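Long-range contact in YohF (Salmonella typhimurium, PDB 6WON), which probably acts as an NAD(P)-dependent oxidoreductase of the short-chain dehydrogenase/reductase family, with acetoin as its presumed substrate: residues B[125-129]-B[173-178]. Sequence-based numbering, arbitrary orientation.
Sequences ARHMI and LIEHHI
Ile129 lays its side chain over one face of the His176 imidazole. Its CG1 forms a CH-pi contact 3.6 Å from the ring centroid of His176, 18° off the normal. With CG1 anti to the carbonyl carbon (chi1 -69°) and the chain extended to CD1, CG1 and CD1 both come to 3.5 Å from His176 CD2, while CG2 hangs over the ND1-CE1 side. The opposite face of the imidazole rests on Glu175 CG, so the flat ring is sandwiched between aliphatic groups; a histidine suits this partly exposed place because its flat ring offers faces to C-H groups yet is polar enough for such a position.

Deeper in, the packing is apolar. Ile178, the first residue of strand 178-185, reaches out with CD1, which meets Met128 CB at 3.7 Å and Ile129 CG1 at 4.0 Å. The unbranched Met128 chain, lying extended, runs past it, bringing SD to 4.1 Å from Ile178 CG1, and both residues also touch Ile137 of the neighbouring strand. Ala125, with its small side chain, allows Leu173 close to the helix and sets CB 4.0 Å from Leu173 CD1. Phe98 and Ile99 of the second subunit pack on Leu173 and on Ala125 and Ile129, respectively, so the cluster continues into the subunit interface.

Polar contact between the segments is indirect: one water donates to His176 O at 2.8 Å and, weakly, to Met128 O.

In this Rossmann-type fold, helices 103-131 and 153-173 lie on the same side of the parallel sheet, and the contact joins the last turns of the former to the loop that leads from the latter into strand 178-185. With no direct hydrogen bond across it, the junction rests on apolar burial and the CH-pi contact, and a single water, only weakly bonded on the helix side, bridges the two backbones.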
loop_
_atom_site.group_PDB
_atom_site.type_symbol
_atom_site.label_atom_id
_atom_site.label_comp_id
_atom_site.label_asym_id
_atom_site.label_seq_id
_atom_site.Cartn_x
_atom_site.Cartn_y
_atom_site.Cartn_z
ATOM N N ALA B 125 -16.607 -13.311 -18.291
ATOM C CA ALA B 125 -15.653 -12.667 -19.191
ATOM C C ALA B 125 -15.687 -13.302 -20.581
ATOM O O ALA B 125 -15.583 -12.596 -21.596
ATOM C CB ALA B 125 -14.251 -12.737 -18.590
ATOM N N ARG B 126 -15.859 -14.625 -20.651
ATOM C CA ARG B 126 -16.002 -15.283 -21.951
ATOM C C ARG B 126 -17.179 -14.715 -22.735
ATOM O O ARG B 126 -17.086 -14.512 -23.952
ATOM C CB ARG B 126 -16.169 -16.797 -21.775
ATOM C CG ARG B 126 -14.869 -17.556 -21.565
ATOM C CD ARG B 126 -15.120 -18.928 -20.926
ATOM N NE ARG B 126 -13.907 -19.500 -20.335
ATOM C CZ ARG B 126 -13.892 -20.424 -19.372
ATOM N NH1 ARG B 126 -15.029 -20.898 -18.861
ATOM N NH2 ARG B 126 -12.731 -20.873 -18.908
ATOM N N HIS B 127 -18.302 -14.458 -22.060
ATOM C CA HIS B 127 -19.451 -13.901 -22.767
ATOM C C HIS B 127 -19.192 -12.458 -23.173
ATOM O O HIS B 127 -19.584 -12.037 -24.268
ATOM C CB HIS B 127 -20.709 -14.001 -21.909
ATOM C CG HIS B 127 -21.310 -15.371 -21.887
ATOM N ND1 HIS B 127 -22.316 -15.756 -22.753
ATOM C CD2 HIS B 127 -21.031 -16.456 -21.125
ATOM C CE1 HIS B 127 -22.634 -17.018 -22.520
ATOM N NE2 HIS B 127 -21.875 -17.465 -21.533
ATOM N N MET B 128 -18.540 -11.687 -22.300
ATOM C CA MET B 128 -18.257 -10.289 -22.610
ATOM C C MET B 128 -17.346 -10.169 -23.821
ATOM O O MET B 128 -17.526 -9.279 -24.661
ATOM C CB MET B 128 -17.611 -9.603 -21.405
ATOM C CG MET B 128 -18.554 -9.401 -20.226
ATOM S SD MET B 128 -17.618 -8.897 -18.787
ATOM C CE MET B 128 -18.937 -8.717 -17.571
ATOM N N ILE B 129 -16.351 -11.052 -23.919
ATOM C CA ILE B 129 -15.450 -11.033 -25.063
ATOM C C ILE B 129 -16.214 -11.363 -26.332
ATOM O O ILE B 129 -16.129 -10.640 -27.334
ATOM C CB ILE B 129 -14.284 -12.006 -24.841
ATOM C CG1 ILE B 129 -13.372 -11.478 -23.729
ATOM C CG2 ILE B 129 -13.539 -12.230 -26.149
ATOM C CD1 ILE B 129 -12.450 -12.537 -23.151
ATOM N N LEU B 173 -7.840 -8.373 -19.248
ATOM C CA LEU B 173 -9.091 -8.162 -19.961
ATOM C C LEU B 173 -9.235 -6.751 -20.519
ATOM O O LEU B 173 -10.240 -6.467 -21.169
ATOM C CB LEU B 173 -10.279 -8.486 -19.045
ATOM C CG LEU B 173 -10.287 -9.908 -18.471
ATOM C CD1 LEU B 173 -11.410 -10.083 -17.462
ATOM C CD2 LEU B 173 -10.403 -10.943 -19.592
ATOM N N ILE B 174 -8.251 -5.871 -20.307
ATOM C CA ILE B 174 -8.400 -4.488 -20.755
ATOM C C ILE B 174 -8.551 -4.420 -22.271
ATOM O O ILE B 174 -9.301 -3.584 -22.787
ATOM C CB ILE B 174 -7.227 -3.617 -20.239
ATOM C CG1 ILE B 174 -7.550 -2.125 -20.395
ATOM C CG2 ILE B 174 -5.913 -3.935 -20.942
ATOM C CD1 ILE B 174 -8.806 -1.695 -19.672
ATOM N N GLU B 175 -7.900 -5.324 -23.009
ATOM C CA GLU B 175 -7.989 -5.274 -24.463
ATOM C C GLU B 175 -9.408 -5.527 -24.961
ATOM O O GLU B 175 -9.741 -5.113 -26.074
ATOM C CB GLU B 175 -7.022 -6.279 -25.092
ATOM C CG GLU B 175 -7.476 -7.733 -24.985
ATOM C CD GLU B 175 -6.734 -8.669 -25.939
ATOM O OE1 GLU B 175 -5.800 -9.361 -25.489
ATOM O OE2 GLU B 175 -7.096 -8.718 -27.141
ATOM N N HIS B 176 -10.251 -6.187 -24.165
ATOM C CA HIS B 176 -11.650 -6.400 -24.518
ATOM C C HIS B 176 -12.564 -5.328 -23.935
ATOM O O HIS B 176 -13.786 -5.508 -23.924
ATOM C CB HIS B 176 -12.106 -7.784 -24.058
ATOM C CG HIS B 176 -11.166 -8.887 -24.436
ATOM N ND1 HIS B 176 -10.940 -9.256 -25.743
ATOM C CD2 HIS B 176 -10.389 -9.698 -23.676
ATOM C CE1 HIS B 176 -10.067 -10.249 -25.774
ATOM N NE2 HIS B 176 -9.723 -10.542 -24.532
ATOM N N HIS B 177 -11.996 -4.227 -23.446
ATOM C CA HIS B 177 -12.764 -3.146 -22.837
ATOM C C HIS B 177 -13.581 -3.652 -21.647
ATOM O O HIS B 177 -14.714 -3.218 -21.410
ATOM C CB HIS B 177 -13.640 -2.450 -23.875
ATOM C CG HIS B 177 -12.875 -1.998 -25.080
ATOM N ND1 HIS B 177 -12.076 -0.873 -25.073
ATOM C CD2 HIS B 177 -12.756 -2.538 -26.318
ATOM C CE1 HIS B 177 -11.510 -0.730 -26.260
ATOM N NE2 HIS B 177 -11.909 -1.724 -27.035
ATOM N N ILE B 178 -12.988 -4.576 -20.891
ATOM C CA ILE B 178 -13.541 -5.060 -19.630
ATOM C C ILE B 178 -12.758 -4.404 -18.496
ATOM O O ILE B 178 -11.541 -4.603 -18.368
ATOM C CB ILE B 178 -13.471 -6.594 -19.535
ATOM C CG1 ILE B 178 -14.334 -7.245 -20.624
ATOM C CG2 ILE B 178 -13.924 -7.061 -18.160
ATOM C CD1 ILE B 178 -14.017 -8.720 -20.876
HETATM O O HOH W 1 -15.532 -6.798 -25.634
#